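Local coordinates for protein Ara h 8 allergen isoform (Arachis hypogaea, PDB 6V8M) that belongs to the PR-10 (Bet v 1) family of plant defence proteins, binds several molecules of 8-anilino-1-naphthalene sulfonate and may, like relatives, bind abscisic acid, at residues Asp82-Gly87 with Leu95-Phe100; Thr52-Thr57 with His69-Ile74; Thr64-His69 with Gly87-Gln92. All blocks are in the same frame, centred on the assembly; numbering follows the deposited sequence.

Contact 1: Asp82-Gly87 with Leu95-Phe100; sequences DYTISG and LEKVSF. With 2AN (8-anilino-1-naphthalene sulfonate), chain F; 2AN (8-anilino-1-naphthalene sulfonate), chain E; 2AN (8-anilino-1-naphthalene sulfonate), chain C.
Tyr83 and Phe100 lie as cross-strand neighbours in an antiparallel beta hairpin of the Bet v 1 sheet. Their ring planes are tilted by only 6°, but the rings are slid apart and barely overlap. Phe100 CB sits over one face of the Tyr83 ring, 3.7 Å from its centroid, as a CH-pi contact. Tyr83 CG takes the crowded position between N and the carbonyl carbon (chi1 57°), which brings the ring back across Phe100. Ile85 CD1 meets Phe100 CE1 at 3.7 Å. On this pocket side Ile85 CD1 also touches the naphthalene of one 2AN, and Phe100 CD2 touches that of another.

Tyr83 and Ile85 each pair with the other strand by two backbone bonds. The straightest runs from Phe100 N to Tyr83 O (2.7 Å, 169°). Helix 129-152 backs Phe100 through Val135 and Ser139. On the other face Ser99 OG donates to Thr84 OG1 at 2.9 Å, and Thr84 OG1 is also bonded to Asp72. Glu96 and Lys97 form a classic beta bulge opposite His120. There Ser86 OG donates to Glu96 O at 2.8 Å, and a water accepting from Gly87 N at 3.0 Å also reaches a sulfonate oxygen of a third 2AN.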
# COMPACT_ATOMS: atom_id res chain seq x y z
N ASP A 82 6.00 5.39 -3.37
CA ASP A 82 6.90 4.43 -2.69
C ASP A 82 6.71 4.65 -1.20
O ASP A 82 6.76 5.82 -0.78
CB ASP A 82 8.36 4.62 -3.12
CG ASP A 82 8.62 4.48 -4.62
OD1 ASP A 82 7.72 3.99 -5.37
OD2 ASP A 82 9.73 4.95 -5.05
N TYR A 83 6.51 3.58 -0.45
CA TYR A 83 6.17 3.66 0.99
C TYR A 83 6.69 2.41 1.67
O TYR A 83 6.82 1.33 1.03
CB TYR A 83 4.67 3.85 1.21
CG TYR A 83 3.84 2.76 0.58
CD1 TYR A 83 3.49 2.82 -0.75
CD2 TYR A 83 3.31 1.75 1.35
CE1 TYR A 83 2.70 1.83 -1.33
CE2 TYR A 83 2.51 0.76 0.79
CZ TYR A 83 2.21 0.79 -0.56
OH TYR A 83 1.41 -0.16 -1.16
N THR A 84 6.88 2.54 2.97
CA THR A 84 7.39 1.44 3.81
C THR A 84 6.40 1.20 4.93
O THR A 84 6.01 2.20 5.58
CB THR A 84 8.80 1.70 4.31
OG1 THR A 84 9.69 1.76 3.21
CG2 THR A 84 9.27 0.60 5.22
N ILE A 85 6.01 -0.04 5.13
CA ILE A 85 5.19 -0.44 6.32
C ILE A 85 6.15 -1.03 7.35
O ILE A 85 6.93 -1.92 7.01
CB ILE A 85 4.06 -1.40 5.91
CG1 ILE A 85 3.21 -0.79 4.79
CG2 ILE A 85 3.24 -1.79 7.13
CD1 ILE A 85 2.10 -1.68 4.33
N SER A 86 6.07 -0.58 8.60
CA SER A 86 6.96 -1.07 9.67
C SER A 86 6.33 -0.79 11.02
O SER A 86 5.61 0.24 11.13
CB SER A 86 8.28 -0.39 9.58
OG SER A 86 9.20 -1.00 10.47
N GLY A 87 6.57 -1.66 11.99
CA GLY A 87 6.19 -1.37 13.38
C GLY A 87 4.71 -1.48 13.60
O GLY A 87 3.92 -1.44 12.62
N LEU A 95 8.59 -9.77 10.52
CA LEU A 95 9.00 -8.69 9.59
C LEU A 95 9.65 -7.51 10.33
O LEU A 95 9.09 -7.07 11.33
CB LEU A 95 7.78 -8.21 8.81
CG LEU A 95 7.13 -9.25 7.89
CD1 LEU A 95 5.86 -8.72 7.26
CD2 LEU A 95 8.11 -9.73 6.83
N GLU A 96 10.78 -7.02 9.83
CA GLU A 96 11.35 -5.70 10.21
C GLU A 96 10.53 -4.62 9.53
O GLU A 96 10.08 -3.66 10.21
CB GLU A 96 12.81 -5.58 9.79
CG GLU A 96 13.72 -6.47 10.64
CD GLU A 96 15.09 -6.80 10.08
OE1 GLU A 96 15.72 -7.74 10.63
OE2 GLU A 96 15.52 -6.16 9.09
N LYS A 97 10.34 -4.78 8.22
CA LYS A 97 9.59 -3.81 7.38
C LYS A 97 9.27 -4.45 6.04
O LYS A 97 9.93 -5.43 5.64
CB LYS A 97 10.40 -2.51 7.19
CG LYS A 97 11.70 -2.66 6.41
CD LYS A 97 12.51 -1.37 6.29
CE LYS A 97 13.77 -1.57 5.49
NZ LYS A 97 14.51 -0.31 5.22
N VAL A 98 8.33 -3.84 5.32
CA VAL A 98 8.07 -4.11 3.88
C VAL A 98 8.08 -2.78 3.13
O VAL A 98 7.34 -1.88 3.50
CB VAL A 98 6.75 -4.88 3.66
CG1 VAL A 98 6.63 -5.28 2.20
CG2 VAL A 98 6.63 -6.09 4.55
N SER A 99 8.94 -2.67 2.12
CA SER A 99 9.10 -1.47 1.26
C SER A 99 8.43 -1.74 -0.08
O SER A 99 8.73 -2.76 -0.72
CB SER A 99 10.54 -1.07 1.11
OG SER A 99 11.01 -0.66 2.39
N PHE A 100 7.53 -0.84 -0.45
CA PHE A 100 6.78 -0.89 -1.71
C PHE A 100 7.25 0.24 -2.60
O PHE A 100 7.36 1.37 -2.14
CB PHE A 100 5.30 -0.69 -1.45
CG PHE A 100 4.65 -1.75 -0.62
CD1 PHE A 100 4.81 -1.77 0.76
CD2 PHE A 100 3.86 -2.71 -1.21
CE1 PHE A 100 4.21 -2.75 1.53
CE2 PHE A 100 3.26 -3.68 -0.43
CZ PHE A 100 3.42 -3.69 0.93
C1 2AN F . 7.75 0.57 16.53
C2 2AN F . 7.39 1.88 16.56
C3 2AN F . 6.21 2.31 17.18
C4 2AN F . 5.39 1.40 17.76
C5 2AN F . 5.70 0.02 17.75
C6 2AN F . 4.81 -0.90 18.35
C7 2AN F . 5.06 -2.22 18.35
C8 2AN F . 6.23 -2.71 17.76
N 2AN F . 8.94 0.25 15.85
S 2AN F . 8.55 -2.64 16.48
C9 2AN F . 7.12 -1.86 17.15
C10 2AN F . 6.90 -0.44 17.12
C11 2AN F . 9.45 1.09 14.82
C12 2AN F . 10.49 1.99 15.06
C13 2AN F . 10.95 2.83 14.06
C14 2AN F . 10.38 2.80 12.81
C15 2AN F . 9.34 1.94 12.56
C16 2AN F . 8.87 1.10 13.55
O1 2AN F . 8.61 -2.29 14.96
O2 2AN F . 8.37 -4.05 16.62
O3 2AN F . 9.71 -2.04 17.07
C1 2AN E . -1.14 -3.91 7.02
C2 2AN E . -0.49 -4.97 7.59
C3 2AN E . 0.33 -5.81 6.85
C4 2AN E . 0.40 -5.65 5.50
C5 2AN E . -0.26 -4.59 4.85
C6 2AN E . -0.13 -4.43 3.46
C7 2AN E . -0.74 -3.44 2.80
C8 2AN E . -1.48 -2.48 3.50
N 2AN E . -2.04 -3.13 7.77
S 2AN E . -2.47 -1.20 5.59
C9 2AN E . -1.69 -2.61 4.85
C10 2AN E . -1.06 -3.67 5.60
C11 2AN E . -2.57 -3.40 9.05
C12 2AN E . -2.94 -2.30 9.80
C13 2AN E . -3.41 -2.47 11.09
C14 2AN E . -3.54 -3.73 11.63
C15 2AN E . -3.18 -4.83 10.89
C16 2AN E . -2.70 -4.68 9.60
O1 2AN E . -1.64 -0.83 6.69
O2 2AN E . -2.65 -0.20 4.58
O3 2AN E . -3.85 -1.62 6.15
C1 2AN C . 1.16 -5.13 -5.09
C2 2AN C . 1.64 -4.28 -4.14
C3 2AN C . 1.05 -3.03 -3.90
C4 2AN C . -0.01 -2.64 -4.64
C5 2AN C . -0.55 -3.48 -5.65
C6 2AN C . -1.66 -3.04 -6.40
C7 2AN C . -2.21 -3.79 -7.36
C8 2AN C . -1.68 -5.05 -7.64
N 2AN C . 1.81 -6.38 -5.32
S 2AN C . -0.14 -7.16 -7.46
C9 2AN C . -0.61 -5.54 -6.95
C10 2AN C . 0.02 -4.77 -5.91
C11 2AN C . 2.47 -7.21 -4.40
C12 2AN C . 2.18 -7.16 -3.04
C13 2AN C . 2.85 -7.97 -2.15
C14 2AN C . 3.79 -8.87 -2.59
C15 2AN C . 4.07 -8.95 -3.94
C16 2AN C . 3.42 -8.12 -4.84
O1 2AN C . -0.12 -8.01 -6.31
O2 2AN C . 1.28 -7.07 -7.97
O3 2AN C . -1.03 -7.52 -8.51
O HOH W 1 8.51 -3.86 12.54

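Contact 2: Thr52-Thr57 with His69-Ile74; sequences TVKKVT and HKIDAI. With 2AN (8-anilino-1-naphthalene sulfonate), chain G; 2AN (8-anilino-1-naphthalene sulfonate), chain E.
His69 CG stands anti to the carbonyl carbon (chi1 -74°), and Val56 CG1 stands anti to its backbone N (chi1 178°). The same Val56 torsion leaves Val56 CG2 beside N and over one face of the imidazole, 3.8 Å from the His69 ring centroid: a CH-pi contact offset toward the rim. His69 NE2 donates to sulfonate O1 of a bound 2AN at 2.9 Å (158° at the hydrogen).

The two strands form an antiparallel hairpin of the Bet v 1 sheet. Lys54 and His69 are a hydrogen-bonded pair, with Lys54 N to His69 O and His69 N to Lys54 O both at 2.8 Å. Ile71 N adds a bond to Thr52 O. Ile71 CD1 packs 3.7 Å from Thr52 CB and also touches Lys54 CE. The extended Lys54 chain ends in a salt bridge to Asp28. Lys55 leaves by the opposite face, and its NZ donates to O2 of another 2AN at 2.8 Å.

A water lies 2.6 Å from His69 ND1. Both ring nitrogens are engaged, which fixes the imidazole rotation. The sulfonate would tend to favour a protonated ring and the Lys54 ammonium to oppose it, so the charge is left open.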
# COMPACT_ATOMS: atom_id res chain seq x y z
N THR A 52 6.57 11.67 5.35
CA THR A 52 5.27 11.63 6.07
C THR A 52 5.13 10.26 6.73
O THR A 52 5.43 9.23 6.07
CB THR A 52 4.08 11.93 5.15
OG1 THR A 52 4.23 13.27 4.68
CG2 THR A 52 2.75 11.72 5.84
N VAL A 53 4.75 10.25 8.00
CA VAL A 53 4.50 9.00 8.76
C VAL A 53 3.02 8.93 9.09
O VAL A 53 2.47 9.91 9.60
CB VAL A 53 5.37 8.92 10.03
CG1 VAL A 53 5.07 7.65 10.82
CG2 VAL A 53 6.84 8.98 9.62
N LYS A 54 2.42 7.78 8.81
CA LYS A 54 0.99 7.54 9.08
C LYS A 54 0.83 6.37 10.03
O LYS A 54 1.60 5.39 9.98
CB LYS A 54 0.20 7.20 7.81
CG LYS A 54 0.59 7.99 6.57
CD LYS A 54 -0.20 7.56 5.36
CE LYS A 54 0.27 8.21 4.08
NZ LYS A 54 -0.45 7.66 2.90
N LYS A 55 -0.22 6.44 10.81
CA LYS A 55 -0.63 5.32 11.67
C LYS A 55 -1.91 4.74 11.07
O LYS A 55 -2.91 5.48 10.95
CB LYS A 55 -0.86 5.81 13.09
CG LYS A 55 -1.17 4.72 14.09
CD LYS A 55 -1.52 5.29 15.45
CE LYS A 55 -1.69 4.18 16.45
NZ LYS A 55 -2.52 4.59 17.61
N VAL A 56 -1.88 3.46 10.74
CA VAL A 56 -3.07 2.79 10.18
C VAL A 56 -3.63 1.86 11.24
O VAL A 56 -2.93 0.94 11.63
CB VAL A 56 -2.79 2.03 8.88
CG1 VAL A 56 -4.07 1.36 8.44
CG2 VAL A 56 -2.18 2.87 7.77
N THR A 57 -4.86 2.09 11.66
CA THR A 57 -5.54 1.29 12.70
C THR A 57 -6.61 0.41 12.04
O THR A 57 -7.43 0.94 11.29
CB THR A 57 -6.14 2.18 13.80
OG1 THR A 57 -5.05 2.90 14.40
CG2 THR A 57 -6.84 1.36 14.85
N HIS A 69 3.16 3.59 8.48
CA HIS A 69 3.60 3.75 7.08
C HIS A 69 4.51 4.96 6.99
O HIS A 69 4.20 5.97 7.62
CB HIS A 69 2.43 4.03 6.14
CG HIS A 69 1.54 2.90 5.84
ND1 HIS A 69 0.86 2.83 4.64
CD2 HIS A 69 1.13 1.86 6.59
CE1 HIS A 69 0.07 1.78 4.67
NE2 HIS A 69 0.24 1.16 5.84
N LYS A 70 5.55 4.90 6.17
CA LYS A 70 6.34 6.10 5.85
C LYS A 70 6.35 6.31 4.33
O LYS A 70 6.61 5.35 3.61
CB LYS A 70 7.76 5.93 6.36
CG LYS A 70 8.67 7.14 6.16
CD LYS A 70 10.11 6.78 6.34
CE LYS A 70 11.04 7.98 6.42
NZ LYS A 70 12.45 7.55 6.23
N ILE A 71 6.10 7.52 3.87
CA ILE A 71 6.22 7.87 2.43
C ILE A 71 7.70 8.00 2.09
O ILE A 71 8.39 8.89 2.66
CB ILE A 71 5.45 9.16 2.06
CG1 ILE A 71 3.99 9.04 2.48
CG2 ILE A 71 5.59 9.43 0.57
CD1 ILE A 71 3.12 10.20 2.06
N ASP A 72 8.17 7.18 1.17
CA ASP A 72 9.58 7.24 0.68
C ASP A 72 9.67 8.17 -0.54
O ASP A 72 10.64 8.99 -0.63
CB ASP A 72 10.13 5.84 0.39
CG ASP A 72 10.08 4.89 1.58
OD1 ASP A 72 10.59 5.27 2.66
OD2 ASP A 72 9.57 3.77 1.41
N ALA A 73 8.69 8.13 -1.42
CA ALA A 73 8.66 9.01 -2.61
C ALA A 73 7.23 9.17 -3.07
O ALA A 73 6.46 8.20 -2.96
CB ALA A 73 9.54 8.46 -3.72
N ILE A 74 6.89 10.35 -3.56
CA ILE A 74 5.55 10.57 -4.14
C ILE A 74 5.67 11.63 -5.24
O ILE A 74 6.31 12.67 -4.99
CB ILE A 74 4.52 10.93 -3.06
CG1 ILE A 74 3.13 11.11 -3.66
CG2 ILE A 74 4.93 12.15 -2.23
CD1 ILE A 74 2.03 11.24 -2.62
C1 2AN G . 0.59 7.43 17.69
C2 2AN G . 1.61 7.59 16.80
C3 2AN G . 2.59 6.60 16.63
C4 2AN G . 2.56 5.46 17.37
C5 2AN G . 1.53 5.25 18.31
C6 2AN G . 1.49 4.06 19.08
C7 2AN G . 0.51 3.85 19.99
C8 2AN G . -0.51 4.80 20.17
N 2AN G . -0.39 8.43 17.87
S 2AN G . -1.86 7.07 19.75
C9 2AN G . -0.51 5.97 19.46
C10 2AN G . 0.51 6.24 18.49
C11 2AN G . -0.87 9.39 16.97
C12 2AN G . -0.30 10.65 16.93
C13 2AN G . -0.79 11.61 16.06
C14 2AN G . -1.87 11.33 15.25
C15 2AN G . -2.45 10.09 15.30
C16 2AN G . -1.97 9.12 16.17
O1 2AN G . -2.85 6.31 20.69
O2 2AN G . -2.55 7.25 18.51
O3 2AN G . -1.37 8.22 20.44
C1 2AN E . -1.14 -3.91 7.02
C2 2AN E . -0.49 -4.97 7.59
C3 2AN E . 0.33 -5.81 6.85
C4 2AN E . 0.40 -5.65 5.50
C5 2AN E . -0.26 -4.59 4.85
C6 2AN E . -0.13 -4.43 3.46
C7 2AN E . -0.74 -3.44 2.80
C8 2AN E . -1.48 -2.48 3.50
N 2AN E . -2.04 -3.13 7.77
S 2AN E . -2.47 -1.20 5.59
C9 2AN E . -1.69 -2.61 4.85
C10 2AN E . -1.06 -3.67 5.60
C11 2AN E . -2.57 -3.40 9.05
C12 2AN E . -2.94 -2.30 9.80
C13 2AN E . -3.41 -2.47 11.09
C14 2AN E . -3.54 -3.73 11.63
C15 2AN E . -3.18 -4.83 10.89
C16 2AN E . -2.70 -4.68 9.60
O1 2AN E . -1.64 -0.83 6.69
O2 2AN E . -2.65 -0.20 4.58
O3 2AN E . -3.85 -1.62 6.15
O HOH W 2 0.81 4.54 2.63

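Contact 3: Thr64-His69 with Gly87-Gln92; sequences TSYVLH and GGTGFQ. With 2AN (8-anilino-1-naphthalene sulfonate), chain E; 2AN (8-anilino-1-naphthalene sulfonate), chain F; 2AN (8-anilino-1-naphthalene sulfonate), chain G.
The Tyr66 ring lies across the turn at Gly88 and Thr89. Thr89 N sits 4.0 Å above the plane of the Tyr66 ring, over its centre. Tyr66 CG is in the crowded position between N and the carbonyl carbon (chi1 65°), and this folds the ring over the loop. Thr89 OG1 takes the same kind of position (chi1 50°). Thr89 OG1 approaches Tyr66 CD2 at 3.3 Å and accepts a hydrogen bond from Tyr66 N at 3.1 Å.

Gly90 N donates to Tyr66 O at 2.8 Å, from 38° above the carbonyl plane. Residues Gly88 to Phe91 make a type I beta turn in the loop joining strands 80-86 and 95-107 of the Bet v 1 fold. The turn packs close to the strand, with Gly88 CA 3.2 Å from Tyr66 O.

Val67 CG1 packs against Phe91 CB at 3.9 Å. Its other branch, Val67 CG2, faces one 2AN and lies 3.3 Å from its sulfonate O1. Ser65 OG reaches the anilino ring of that ligand. On the other side of the strand, Tyr66 OH approaches C6 of a second 2AN at 3.1 Å, and Lys55 makes a cation-pi contact with the Tyr66 ring.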
# COMPACT_ATOMS: atom_id res chain seq x y z
N THR A 64 -8.37 -4.52 17.95
CA THR A 64 -7.80 -3.34 17.26
C THR A 64 -6.28 -3.43 17.30
O THR A 64 -5.74 -3.75 18.36
CB THR A 64 -8.33 -2.05 17.91
OG1 THR A 64 -9.76 -2.14 17.84
CG2 THR A 64 -7.86 -0.79 17.23
N SER A 65 -5.60 -3.18 16.19
CA SER A 65 -4.13 -3.08 16.15
C SER A 65 -3.74 -2.04 15.11
O SER A 65 -4.63 -1.50 14.46
CB SER A 65 -3.48 -4.43 15.94
OG SER A 65 -3.81 -4.97 14.68
N TYR A 66 -2.46 -1.69 15.05
CA TYR A 66 -2.00 -0.65 14.09
C TYR A 66 -0.66 -1.03 13.52
O TYR A 66 0.10 -1.81 14.10
CB TYR A 66 -1.99 0.72 14.76
CG TYR A 66 -0.98 0.83 15.88
CD1 TYR A 66 0.31 1.22 15.63
CD2 TYR A 66 -1.30 0.49 17.19
CE1 TYR A 66 1.28 1.28 16.62
CE2 TYR A 66 -0.35 0.55 18.20
CZ TYR A 66 0.95 0.96 17.91
OH TYR A 66 1.92 1.01 18.87
N VAL A 67 -0.37 -0.42 12.38
CA VAL A 67 0.97 -0.42 11.76
C VAL A 67 1.31 1.02 11.37
O VAL A 67 0.40 1.85 11.31
CB VAL A 67 1.07 -1.37 10.55
CG1 VAL A 67 0.65 -2.78 10.91
CG2 VAL A 67 0.25 -0.84 9.39
N LEU A 68 2.58 1.28 11.11
CA LEU A 68 3.05 2.61 10.69
C LEU A 68 3.47 2.53 9.22
O LEU A 68 4.01 1.50 8.78
CB LEU A 68 4.20 3.09 11.58
CG LEU A 68 3.90 3.22 13.09
CD1 LEU A 68 5.11 3.81 13.78
CD2 LEU A 68 2.68 4.09 13.36
N HIS A 69 3.16 3.59 8.48
CA HIS A 69 3.60 3.75 7.08
C HIS A 69 4.51 4.96 6.99
O HIS A 69 4.20 5.97 7.62
CB HIS A 69 2.43 4.03 6.14
CG HIS A 69 1.54 2.90 5.84
ND1 HIS A 69 0.86 2.83 4.64
CD2 HIS A 69 1.13 1.86 6.59
CE1 HIS A 69 0.07 1.78 4.67
NE2 HIS A 69 0.24 1.16 5.84
N GLY A 87 6.57 -1.66 11.99
CA GLY A 87 6.19 -1.37 13.38
C GLY A 87 4.71 -1.48 13.60
O GLY A 87 3.92 -1.44 12.62
N GLY A 88 4.37 -1.52 14.88
CA GLY A 88 3.01 -1.46 15.39
C GLY A 88 2.59 -2.83 15.83
O GLY A 88 3.27 -3.81 15.51
N THR A 89 1.50 -2.90 16.57
CA THR A 89 0.92 -4.15 17.15
C THR A 89 0.33 -5.06 16.07
O THR A 89 0.25 -6.29 16.32
CB THR A 89 -0.12 -3.75 18.19
OG1 THR A 89 -1.03 -2.79 17.62
CG2 THR A 89 0.49 -3.12 19.42
N GLY A 90 -0.03 -4.49 14.91
CA GLY A 90 -0.71 -5.18 13.79
C GLY A 90 0.26 -5.89 12.88
O GLY A 90 -0.18 -6.69 12.05
N PHE A 91 1.56 -5.59 13.01
CA PHE A 91 2.58 -5.99 12.01
C PHE A 91 3.14 -7.38 12.35
O PHE A 91 3.38 -7.66 13.55
CB PHE A 91 3.69 -4.93 11.95
CG PHE A 91 4.46 -4.94 10.65
CD1 PHE A 91 3.80 -4.98 9.43
CD2 PHE A 91 5.84 -4.92 10.67
CE1 PHE A 91 4.52 -4.94 8.23
CE2 PHE A 91 6.55 -4.93 9.48
CZ PHE A 91 5.89 -4.94 8.26
N GLN A 92 3.33 -8.23 11.33
CA GLN A 92 3.84 -9.61 11.54
C GLN A 92 5.13 -9.52 12.38
O GLN A 92 6.00 -8.68 12.06
CB GLN A 92 4.06 -10.33 10.20
CG GLN A 92 2.78 -10.89 9.57
CD GLN A 92 2.09 -9.90 8.65
OE1 GLN A 92 2.34 -8.70 8.67
NE2 GLN A 92 1.20 -10.41 7.82
C1 2AN E . -1.14 -3.91 7.02
C2 2AN E . -0.49 -4.97 7.59
C3 2AN E . 0.33 -5.81 6.85
C4 2AN E . 0.40 -5.65 5.50
C5 2AN E . -0.26 -4.59 4.85
C6 2AN E . -0.13 -4.43 3.46
C7 2AN E . -0.74 -3.44 2.80
C8 2AN E . -1.48 -2.48 3.50
N 2AN E . -2.04 -3.13 7.77
S 2AN E . -2.47 -1.20 5.59
C9 2AN E . -1.69 -2.61 4.85
C10 2AN E . -1.06 -3.67 5.60
C11 2AN E . -2.57 -3.40 9.05
C12 2AN E . -2.94 -2.30 9.80
C13 2AN E . -3.41 -2.47 11.09
C14 2AN E . -3.54 -3.73 11.63
C15 2AN E . -3.18 -4.83 10.89
C16 2AN E . -2.70 -4.68 9.60
O1 2AN E . -1.64 -0.83 6.69
O2 2AN E . -2.65 -0.20 4.58
O3 2AN E . -3.85 -1.62 6.15
C1 2AN F . 7.75 0.57 16.53
C2 2AN F . 7.39 1.88 16.56
C3 2AN F . 6.21 2.31 17.18
C4 2AN F . 5.39 1.40 17.76
C5 2AN F . 5.70 0.02 17.75
C6 2AN F . 4.81 -0.90 18.35
C7 2AN F . 5.06 -2.22 18.35
C8 2AN F . 6.23 -2.71 17.76
N 2AN F . 8.94 0.25 15.85
S 2AN F . 8.55 -2.64 16.48
C9 2AN F . 7.12 -1.86 17.15
C10 2AN F . 6.90 -0.44 17.12
C11 2AN F . 9.45 1.09 14.82
C12 2AN F . 10.49 1.99 15.06
C13 2AN F . 10.95 2.83 14.06
C14 2AN F . 10.38 2.80 12.81
C15 2AN F . 9.34 1.94 12.56
C16 2AN F . 8.87 1.10 13.55
O1 2AN F . 8.61 -2.29 14.96
O2 2AN F . 8.37 -4.05 16.62
O3 2AN F . 9.71 -2.04 17.07
C1 2AN G . 0.59 7.43 17.69
C2 2AN G . 1.61 7.59 16.80
C3 2AN G . 2.59 6.60 16.63
C4 2AN G . 2.56 5.46 17.37
C5 2AN G . 1.53 5.25 18.31
C6 2AN G . 1.49 4.06 19.08
C7 2AN G . 0.51 3.85 19.99
C8 2AN G . -0.51 4.80 20.17
N 2AN G . -0.39 8.43 17.87
S 2AN G . -1.86 7.07 19.75
C9 2AN G . -0.51 5.97 19.46
C10 2AN G . 0.51 6.24 18.49
C11 2AN G . -0.87 9.39 16.97
C12 2AN G . -0.30 10.65 16.93
C13 2AN G . -0.79 11.61 16.06
C14 2AN G . -1.87 11.33 15.25
C15 2AN G . -2.45 10.09 15.30
C16 2AN G . -1.97 9.12 16.17
O1 2AN G . -2.85 6.31 20.69
O2 2AN G . -2.55 7.25 18.51
O3 2AN G . -1.37 8.22 20.44

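In the fold
All three contacts belong to one antiparallel sheet, and strand 64-75 carries both contact 2 and contact 3. Contact 2 is the most buried and joins this strand to 53-59. Contact 1 pairs the next two strands, 80-86 and 95-107, and is only partly buried. Contact 3 lies farthest from the chain centre and sets a single glycine-containing turn against strand 64-75. Contacts 1 and 2 meet at Asp72, near Thr84. His69 is shared by contacts 2 and 3, and Gly87 by contacts 1 and 3. Regular strand bonds and ring packing dominate contact 1, while contact 2 adds sulfonate bonds from His69 and Lys55 to its backbone ladder. The same 2AN touches all three.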